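Local coordinates for protein amidase, hydantoinase/carbamoylase family (PDB 6C0D) that probably hydrolyses N-carbamoyl-L-amino acids to free amino acids, working as a zinc-binding homodimer of the peptidase M20 family, at residues I227-A233 and F281-G286; R242-A247 and H320-A324; R273-D277 and K287-H291. All blocks are in the same frame, centred on the assembly; numbering follows the deposited sequence. Where two conformers were deposited one is given.

How the contacts relate
All three contacts lie in the alpha/beta dimerisation domain, far from the zinc site, and all are partly buried: V322, I274, A288 and L290 lie inside, L321, K287 and Q229 at the surface. Strand 283-296 runs through two: its first residues pair with 227-233 in contact 1, and 287-291 with 273-277 in contact 3. Contact 2 sets the start of helix 244-262 against the turn before strand 323-328. Chemistry follows place. Contact 3 is an antiparallel ladder with one largely polar and one apolar face, contact 1 an irregular sheet end joined mainly through backbone atoms, contact 2 a buried valine flanked by a surface arginine. P285 packs on D277, joining contacts 1 and 3, which both touch the second subunit.

Contact 1: residues I227-A233 and F281-G286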
loop_
_atom_site.group_PDB
_atom_site.type_symbol
_atom_site.label_atom_id
_atom_site.label_comp_id
_atom_site.label_asym_id
_atom_site.label_seq_id
_atom_site.Cartn_x
_atom_site.Cartn_y
_atom_site.Cartn_z
ATOM N N ILE A 227 -1.422 -7.114 -13.529
ATOM C CA ILE A 227 -0.231 -6.803 -14.303
ATOM C C ILE A 227 -0.664 -5.922 -15.454
ATOM O O ILE A 227 -1.329 -6.389 -16.389
ATOM C CB ILE A 227 0.486 -8.058 -14.812
ATOM C CG1 ILE A 227 0.939 -8.953 -13.642
ATOM C CG2 ILE A 227 1.691 -7.648 -15.635
ATOM C CD1 ILE A 227 -0.120 -9.927 -13.160
ATOM N N GLY A 228 -0.290 -4.649 -15.384
ATOM C CA GLY A 228 -0.574 -3.707 -16.436
ATOM C C GLY A 228 0.714 -3.122 -16.985
ATOM O O GLY A 228 1.654 -3.866 -17.279
ATOM N N GLN A 229 0.774 -1.798 -17.123
ATOM C CA GLN A 229 1.931 -1.145 -17.714
ATOM C C GLN A 229 2.190 0.173 -16.996
ATOM O O GLN A 229 1.269 0.971 -16.825
ATOM C CB GLN A 229 1.689 -0.909 -19.201
ATOM C CG GLN A 229 2.785 -0.212 -19.939
ATOM C CD GLN A 229 2.421 -0.056 -21.393
ATOM O OE1 GLN A 229 2.528 -1.003 -22.167
ATOM N NE2 GLN A 229 1.943 1.128 -21.765
ATOM N N ARG A 230 3.429 0.379 -16.560
ATOM C CA ARG A 230 3.831 1.660 -15.990
ATOM C C ARG A 230 3.774 2.735 -17.065
ATOM O O ARG A 230 4.105 2.477 -18.224
ATOM C CB ARG A 230 5.259 1.568 -15.448
ATOM C CG ARG A 230 5.409 1.646 -13.966
ATOM C CD ARG A 230 6.880 1.567 -13.571
ATOM N NE ARG A 230 7.072 0.649 -12.450
ATOM C CZ ARG A 230 8.162 0.618 -11.696
ATOM N NH1 ARG A 230 8.248 -0.239 -10.687
ATOM N NH2 ARG A 230 9.158 1.459 -11.946
ATOM N N ASN A 231 3.392 3.954 -16.679
ATOM C CA ASN A 231 3.364 5.071 -17.622
ATOM C C ASN A 231 3.483 6.376 -16.848
ATOM O O ASN A 231 3.191 6.449 -15.653
ATOM C CB ASN A 231 2.074 5.112 -18.456
ATOM C CG ASN A 231 2.129 4.271 -19.720
ATOM O OD1 ASN A 231 1.324 3.349 -19.889
ATOM N ND2 ASN A 231 3.027 4.627 -20.649
ATOM N N HIS A 232 3.918 7.411 -17.554
ATOM C CA HIS A 232 3.973 8.748 -16.977
ATOM C C HIS A 232 2.545 9.254 -16.776
ATOM O O HIS A 232 1.754 9.273 -17.725
ATOM C CB HIS A 232 4.769 9.649 -17.920
ATOM C CG HIS A 232 5.052 11.017 -17.376
ATOM N ND1 HIS A 232 4.054 11.903 -17.031
ATOM C CD2 HIS A 232 6.222 11.668 -17.160
ATOM C CE1 HIS A 232 4.596 13.029 -16.595
ATOM N NE2 HIS A 232 5.911 12.913 -16.661
ATOM N N ALA A 233 2.207 9.647 -15.542
ATOM C CA ALA A 233 0.825 9.993 -15.222
ATOM C C ALA A 233 0.367 11.311 -15.839
ATOM O O ALA A 233 -0.836 11.601 -15.801
ATOM C CB ALA A 233 0.633 10.069 -13.707
ATOM N N PHE A 281 3.131 9.511 -7.037
ATOM C CA PHE A 281 2.107 10.414 -7.574
ATOM C C PHE A 281 2.067 10.425 -9.095
ATOM O O PHE A 281 0.987 10.487 -9.689
ATOM C CB PHE A 281 2.355 11.855 -7.105
ATOM C CG PHE A 281 1.597 12.262 -5.856
ATOM C CD1 PHE A 281 0.212 12.408 -5.869
ATOM C CD2 PHE A 281 2.281 12.553 -4.688
ATOM C CE1 PHE A 281 -0.471 12.811 -4.744
ATOM C CE2 PHE A 281 1.589 12.948 -3.550
ATOM C CZ PHE A 281 0.208 13.071 -3.585
ATOM N N SER A 282 3.233 10.459 -9.751
ATOM C CA SER A 282 3.280 10.747 -11.181
ATOM C C SER A 282 3.518 9.514 -12.051
ATOM O O SER A 282 3.910 9.657 -13.215
ATOM C CB SER A 282 4.348 11.801 -11.468
ATOM O OG SER A 282 3.997 13.033 -10.858
ATOM N N VAL A 283 3.278 8.317 -11.526
ATOM C CA VAL A 283 3.442 7.087 -12.300
ATOM C C VAL A 283 2.150 6.273 -12.246
ATOM O O VAL A 283 1.712 5.862 -11.165
ATOM C CB VAL A 283 4.623 6.249 -11.781
ATOM C CG1 VAL A 283 4.813 5.015 -12.660
ATOM C CG2 VAL A 283 5.905 7.108 -11.724
ATOM N N VAL A 284 1.549 6.040 -13.411
ATOM C CA VAL A 284 0.465 5.070 -13.550
ATOM C C VAL A 284 1.002 3.715 -13.092
ATOM O O VAL A 284 2.010 3.252 -13.641
ATOM C CB VAL A 284 -0.023 5.002 -15.009
ATOM C CG1 VAL A 284 -1.186 4.013 -15.137
ATOM C CG2 VAL A 284 -0.384 6.407 -15.533
ATOM N N PRO A 285 0.395 3.070 -12.089
ATOM C CA PRO A 285 0.939 1.801 -11.567
ATOM C C PRO A 285 0.921 0.709 -12.625
ATOM O O PRO A 285 -0.114 0.433 -13.230
ATOM C CB PRO A 285 -0.007 1.449 -10.407
ATOM C CG PRO A 285 -0.745 2.714 -10.068
ATOM C CD PRO A 285 -0.782 3.543 -11.338
ATOM N N GLY A 286 2.066 0.051 -12.807
ATOM C CA GLY A 286 2.149 -1.064 -13.737
ATOM C C GLY A 286 1.828 -2.417 -13.123
ATOM O O GLY A 286 1.583 -3.399 -13.839
HETATM O O HOH W 1 5.073 -1.049 -12.219
#
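N231 and V284 form an antiparallel hydrogen-bonded pair, with V284 N giving to N231 O at 2.8 Å and only a weak bond returning from N231 N to V284 O. Further along, A233 N points to S282 O at 2.9 Å, nearly straight (166°) but from well above the carbonyl plane; at the other end G228 N reaches G286 O at 2.7 Å. Between these bonds the backbones close up, R230 N lying 3.4 Å from G286 CA, an approach suited to a residue without a side chain.

Apolar contacts are few. CG2 of V284, set beside its own backbone N by chi1 -178°, touches both N231 CB and A233 CA; the small methyl of A233 suits this buried spot. R230 crosses V283 at a slant, its CG 3.7 Å from V283 CG1.

R230 NE gives, in the guanidinium plane, to water 1, which also accepts weakly from G286 N and bridges the segments; NH1 forms a salt bridge with one of two alternative positions of D277.

S282 OG bonds Q293 of the second subunit. The short, irregular antiparallel pairing thus lies at the dimer interface of the M20 dimerisation domain.

Contact 2: residues R242-A247 and H320-A324; sequences RDAGAA and HLVRA. With EDO (1,2-ethanediol), chain H.
V322 packs between the first turn of helix 244-262 and the turn leading into strand 323-328, where an N-capped helix lies against the sheet of the M20 dimerisation domain. Its two methyls divide the work. CG1, anti to the backbone N (chi1 176°), lies 3.6 Å from A247 CB and also approaches A244. The other methyl meets the backbone of R242, V322 CG2 lying 3.7 Å from R242 C. A branched side chain fills this place well because A244 and A247 offer short methyls, which let the turn come close.

Toward solvent the contact changes character. L321 lays CD1 over the centre of one face of the R242 guanidinium, 4.1 Å above its plane, so the leucine covers a flat face that forms few hydrogen bonds and leaves the edge to water. There, in plane, water 2 accepts from R242 NH1 at 2.8 Å and donates to L321 O at 2.9 Å. An ethanediol, probably from the crystallisation liquor, takes the N-H of V322 on its O2 at 3.1 Å and sits with C1 at the edge of the H320 ring.

Outside this shell, F226 packs against both V322 and A247, W316 NE1 bonds to V322 O, and the W316 ring stacks on H320. Q229 N gives to R242 O and A244 N to P285 O, tying down the start of the helix. Its cap is D243, a residue short enough to fold back on the turn: OD1 accepts from A246 N at 2.9 Å, from above the carboxylate plane, and more weakly from G245 N.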
loop_
_atom_site.group_PDB
_atom_site.type_symbol
_atom_site.label_atom_id
_atom_site.label_comp_id
_atom_site.label_asym_id
_atom_site.label_seq_id
_atom_site.Cartn_x
_atom_site.Cartn_y
_atom_site.Cartn_z
ATOM N N ARG A 242 -3.024 1.225 -19.028
ATOM C CA ARG A 242 -3.205 -0.115 -18.481
ATOM C C ARG A 242 -2.858 -0.013 -16.995
ATOM O O ARG A 242 -1.858 -0.552 -16.530
ATOM C CB ARG A 242 -2.330 -1.133 -19.204
ATOM C CG ARG A 242 -2.620 -1.220 -20.710
ATOM C CD ARG A 242 -1.340 -1.382 -21.492
ATOM N NE ARG A 242 -1.592 -1.724 -22.889
ATOM C CZ ARG A 242 -1.760 -2.970 -23.317
ATOM N NH1 ARG A 242 -1.703 -3.962 -22.445
ATOM N NH2 ARG A 242 -1.976 -3.219 -24.609
ATOM N N ASP A 243 -3.686 0.733 -16.269
ATOM C CA ASP A 243 -3.437 1.079 -14.874
ATOM C C ASP A 243 -3.783 -0.118 -13.989
ATOM O O ASP A 243 -4.953 -0.473 -13.832
ATOM C CB ASP A 243 -4.260 2.321 -14.530
ATOM C CG ASP A 243 -4.004 2.851 -13.136
ATOM O OD1 ASP A 243 -3.818 2.045 -12.184
ATOM O OD2 ASP A 243 -4.085 4.099 -12.997
ATOM N N ALA A 244 -2.763 -0.740 -13.396
ATOM C CA ALA A 244 -3.007 -1.940 -12.600
ATOM C C ALA A 244 -3.802 -1.631 -11.337
ATOM O O ALA A 244 -4.535 -2.499 -10.837
ATOM C CB ALA A 244 -1.681 -2.597 -12.222
ATOM N N GLY A 245 -3.628 -0.438 -10.772
ATOM C CA GLY A 245 -4.389 -0.089 -9.574
ATOM C C GLY A 245 -5.853 0.167 -9.870
ATOM O O GLY A 245 -6.725 -0.143 -9.056
ATOM N N ALA A 246 -6.148 0.746 -11.034
ATOM C CA ALA A 246 -7.543 0.935 -11.416
ATOM C C ALA A 246 -8.226 -0.406 -11.657
ATOM O O ALA A 246 -9.398 -0.585 -11.296
ATOM C CB ALA A 246 -7.641 1.802 -12.670
ATOM N N ALA A 247 -7.514 -1.349 -12.288
ATOM C CA ALA A 247 -8.049 -2.700 -12.431
ATOM C C ALA A 247 -8.341 -3.314 -11.066
ATOM O O ALA A 247 -9.413 -3.884 -10.841
ATOM C CB ALA A 247 -7.057 -3.567 -13.210
ATOM N N HIS A 320 -10.213 -7.664 -20.217
ATOM C CA HIS A 320 -9.482 -6.449 -19.875
ATOM C C HIS A 320 -8.013 -6.529 -20.274
ATOM O O HIS A 320 -7.428 -7.610 -20.378
ATOM C CB HIS A 320 -9.592 -6.176 -18.372
ATOM C CG HIS A 320 -10.974 -5.810 -17.935
ATOM N ND1 HIS A 320 -11.497 -4.550 -18.130
ATOM C CD2 HIS A 320 -11.956 -6.541 -17.356
ATOM C CE1 HIS A 320 -12.734 -4.514 -17.668
ATOM N NE2 HIS A 320 -13.038 -5.708 -17.197
ATOM N N LEU A 321 -7.412 -5.350 -20.471
ATOM C CA LEU A 321 -6.007 -5.290 -20.870
ATOM C C LEU A 321 -5.074 -5.591 -19.708
ATOM O O LEU A 321 -3.997 -6.156 -19.921
ATOM C CB LEU A 321 -5.676 -3.915 -21.449
ATOM C CG LEU A 321 -6.285 -3.577 -22.811
ATOM C CD1 LEU A 321 -5.849 -2.178 -23.246
ATOM C CD2 LEU A 321 -5.847 -4.625 -23.814
ATOM N N VAL A 322 -5.464 -5.240 -18.484
ATOM C CA VAL A 322 -4.674 -5.591 -17.306
ATOM C C VAL A 322 -4.976 -7.041 -16.942
ATOM O O VAL A 322 -6.134 -7.403 -16.714
ATOM C CB VAL A 322 -4.988 -4.649 -16.127
ATOM C CG1 VAL A 322 -4.230 -5.078 -14.885
ATOM C CG2 VAL A 322 -4.632 -3.182 -16.478
ATOM N N ARG A 323 -3.938 -7.875 -16.870
ATOM C CA ARG A 323 -4.128 -9.282 -16.542
ATOM C C ARG A 323 -4.256 -9.472 -15.036
ATOM O O ARG A 323 -3.550 -8.835 -14.260
ATOM C CB ARG A 323 -2.961 -10.120 -17.061
ATOM C CG ARG A 323 -3.077 -11.609 -16.715
ATOM C CD ARG A 323 -2.000 -12.418 -17.433
ATOM N NE ARG A 323 -0.657 -11.896 -17.186
ATOM C CZ ARG A 323 0.133 -12.306 -16.197
ATOM N NH1 ARG A 323 -0.284 -13.243 -15.359
ATOM N NH2 ARG A 323 1.338 -11.782 -16.043
ATOM N N ALA A 324 -5.157 -10.376 -14.626
ATOM C CA ALA A 324 -5.346 -10.744 -13.227
ATOM C C ALA A 324 -4.779 -12.134 -12.959
ATOM O O ALA A 324 -4.860 -13.034 -13.801
ATOM C CB ALA A 324 -6.830 -10.722 -12.838
HETATM C C1 EDO H . -9.470 -2.481 -19.463
HETATM O O1 EDO H . -9.628 -2.642 -20.873
HETATM C C2 EDO H . -7.989 -2.492 -19.127
HETATM O O2 EDO H . -7.761 -3.227 -17.917
HETATM O O HOH W 2 -1.561 -4.573 -19.696
#

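Contact 3: residues R273-D277 and K287-H291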
loop_
_atom_site.group_PDB
_atom_site.type_symbol
_atom_site.label_atom_id
_atom_site.label_comp_id
_atom_site.label_asym_id
_atom_site.label_seq_id
_atom_site.Cartn_x
_atom_site.Cartn_y
_atom_site.Cartn_z
ATOM N N ARG A 273 -5.140 -5.689 2.569
ATOM C CA ARG A 273 -3.962 -4.988 2.082
ATOM C C ARG A 273 -4.101 -4.715 0.594
ATOM O O ARG A 273 -4.642 -5.546 -0.146
ATOM C CB ARG A 273 -2.695 -5.811 2.344
ATOM C CG ARG A 273 -1.408 -5.039 2.124
ATOM C CD ARG A 273 -0.168 -5.924 2.342
ATOM N NE ARG A 273 1.055 -5.130 2.238
ATOM C CZ ARG A 273 1.675 -4.576 3.278
ATOM N NH1 ARG A 273 1.197 -4.748 4.506
ATOM N NH2 ARG A 273 2.771 -3.855 3.090
ATOM N N ILE A 274 -3.603 -3.551 0.170
ATOM C CA ILE A 274 -3.505 -3.163 -1.240
ATOM C C ILE A 274 -2.154 -2.483 -1.444
ATOM O O ILE A 274 -1.784 -1.601 -0.665
ATOM C CB ILE A 274 -4.648 -2.205 -1.644
ATOM C CG1 ILE A 274 -6.006 -2.913 -1.600
ATOM C CG2 ILE A 274 -4.399 -1.585 -3.051
ATOM C CD1 ILE A 274 -7.193 -1.916 -1.762
ATOM N N ASP A 275 -1.412 -2.887 -2.483
ATOM C CA ASP A 275 -0.113 -2.298 -2.792
ATOM C C ASP A 275 -0.069 -1.976 -4.278
ATOM O O ASP A 275 -0.327 -2.855 -5.108
ATOM C CB ASP A 275 1.051 -3.248 -2.441
ATOM C CG ASP A 275 1.130 -3.574 -0.944
ATOM O OD1 ASP A 275 1.294 -2.638 -0.136
ATOM O OD2 ASP A 275 1.035 -4.770 -0.578
ATOM N N LEU A 276 0.237 -0.722 -4.612
ATOM C CA LEU A 276 0.439 -0.303 -5.992
ATOM C C LEU A 276 1.928 -0.086 -6.234
ATOM O O LEU A 276 2.641 0.441 -5.372
ATOM C CB LEU A 276 -0.318 0.995 -6.335
ATOM C CG LEU A 276 -1.792 1.108 -5.934
ATOM C CD1 LEU A 276 -2.450 2.358 -6.563
ATOM C CD2 LEU A 276 -2.594 -0.148 -6.230
ATOM N N ASP A 277 2.383 -0.498 -7.415
ATOM C CA ASP A 277 3.784 -0.389 -7.791
ATOM C C ASP A 277 3.904 0.547 -8.987
ATOM O O ASP A 277 3.277 0.300 -10.029
ATOM C CB ASP A 277 4.363 -1.766 -8.115
ATOM C CG ASP A 277 5.808 -1.698 -8.523
ATOM O OD1 ASP A 277 6.088 -1.743 -9.739
ATOM O OD2 ASP A 277 6.658 -1.572 -7.620
ATOM N N LYS A 287 1.844 -2.482 -11.795
ATOM C CA LYS A 287 1.490 -3.688 -11.054
ATOM C C LYS A 287 0.746 -3.292 -9.791
ATOM O O LYS A 287 0.945 -2.199 -9.255
ATOM C CB LYS A 287 2.718 -4.528 -10.667
ATOM C CG LYS A 287 3.500 -5.090 -11.851
ATOM C CD LYS A 287 4.705 -5.913 -11.379
ATOM C CE LYS A 287 5.493 -6.470 -12.566
ATOM N NZ LYS A 287 6.753 -7.161 -12.147
ATOM N N ALA A 288 -0.096 -4.205 -9.306
ATOM C CA ALA A 288 -0.883 -3.974 -8.104
ATOM C C ALA A 288 -1.254 -5.331 -7.519
ATOM O O ALA A 288 -1.463 -6.297 -8.262
ATOM C CB ALA A 288 -2.142 -3.161 -8.403
ATOM N N VAL A 289 -1.360 -5.402 -6.194
ATOM C CA VAL A 289 -1.712 -6.654 -5.527
ATOM C C VAL A 289 -2.625 -6.348 -4.349
ATOM O O VAL A 289 -2.449 -5.345 -3.646
ATOM C CB VAL A 289 -0.449 -7.431 -5.080
ATOM C CG1 VAL A 289 0.378 -6.597 -4.122
ATOM C CG2 VAL A 289 -0.833 -8.778 -4.428
ATOM N N LEU A 290 -3.634 -7.199 -4.157
ATOM C CA LEU A 290 -4.454 -7.116 -2.959
ATOM C C LEU A 290 -4.371 -8.448 -2.228
ATOM O O LEU A 290 -4.105 -9.491 -2.833
ATOM C CB LEU A 290 -5.925 -6.763 -3.268
ATOM C CG LEU A 290 -6.839 -7.739 -4.041
ATOM C CD1 LEU A 290 -7.350 -8.925 -3.167
ATOM C CD2 LEU A 290 -8.028 -6.981 -4.584
ATOM N N HIS A 291 -4.598 -8.399 -0.925
ATOM C CA HIS A 291 -4.755 -9.589 -0.104
ATOM C C HIS A 291 -6.225 -9.720 0.276
ATOM O O HIS A 291 -6.839 -8.746 0.736
ATOM C CB HIS A 291 -3.874 -9.498 1.143
ATOM C CG HIS A 291 -2.409 -9.426 0.837
ATOM N ND1 HIS A 291 -1.436 -9.702 1.773
ATOM C CD2 HIS A 291 -1.753 -9.110 -0.304
ATOM C CE1 HIS A 291 -0.243 -9.574 1.215
ATOM N NE2 HIS A 291 -0.409 -9.217 -0.043
HETATM O O HOH W 3 -1.313 -6.128 -1.105
HETATM O O HOH W 4 2.115 -7.026 -0.649
#
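OD2 of D275 is gripped by R273 NE, by water 3 and, at a doubtfully short distance, by water 4. The arginine bond is a 2.8 Å salt bridge: OD2 lies close to the guanidinium plane of R273 and takes NE-H on its syn lone pair. Water 3 donates to OD2 at 2.8 Å and to V289 O at 2.9 Å, a carbonyl that D275 N also meets, almost head-on. V289 N returns a bond to D275 O, and D277 N to K287 O continues the antiparallel register; H291 N also bonds R273 O.

On the same face R273 runs extended from CG to NE, with CG anti to the backbone N (chi1 -168°). This lays CD over one face of the H291 ring, shifted toward its rim and 4.0 Å from the ring centroid, a CH-pi contact. R273 NH1 continues to G279 O of the second subunit, and the H291 ring meets F281 of that subunit. V289 CG1, in one of two positions, lies 3.8 Å from D275 CB.

The other face is apolar. L276 CD2 touches A288 CB at 3.7 Å, and I274 CG1 comes to 4.2 Å from L290 CB as the side chains pass at a slant; small A288 lets helix 244-262 approach.

The hairpin is thus apolar toward the helix and mainly polar on its other face, both faces touching the second subunit, and the arginine likely keeps D275 ionised.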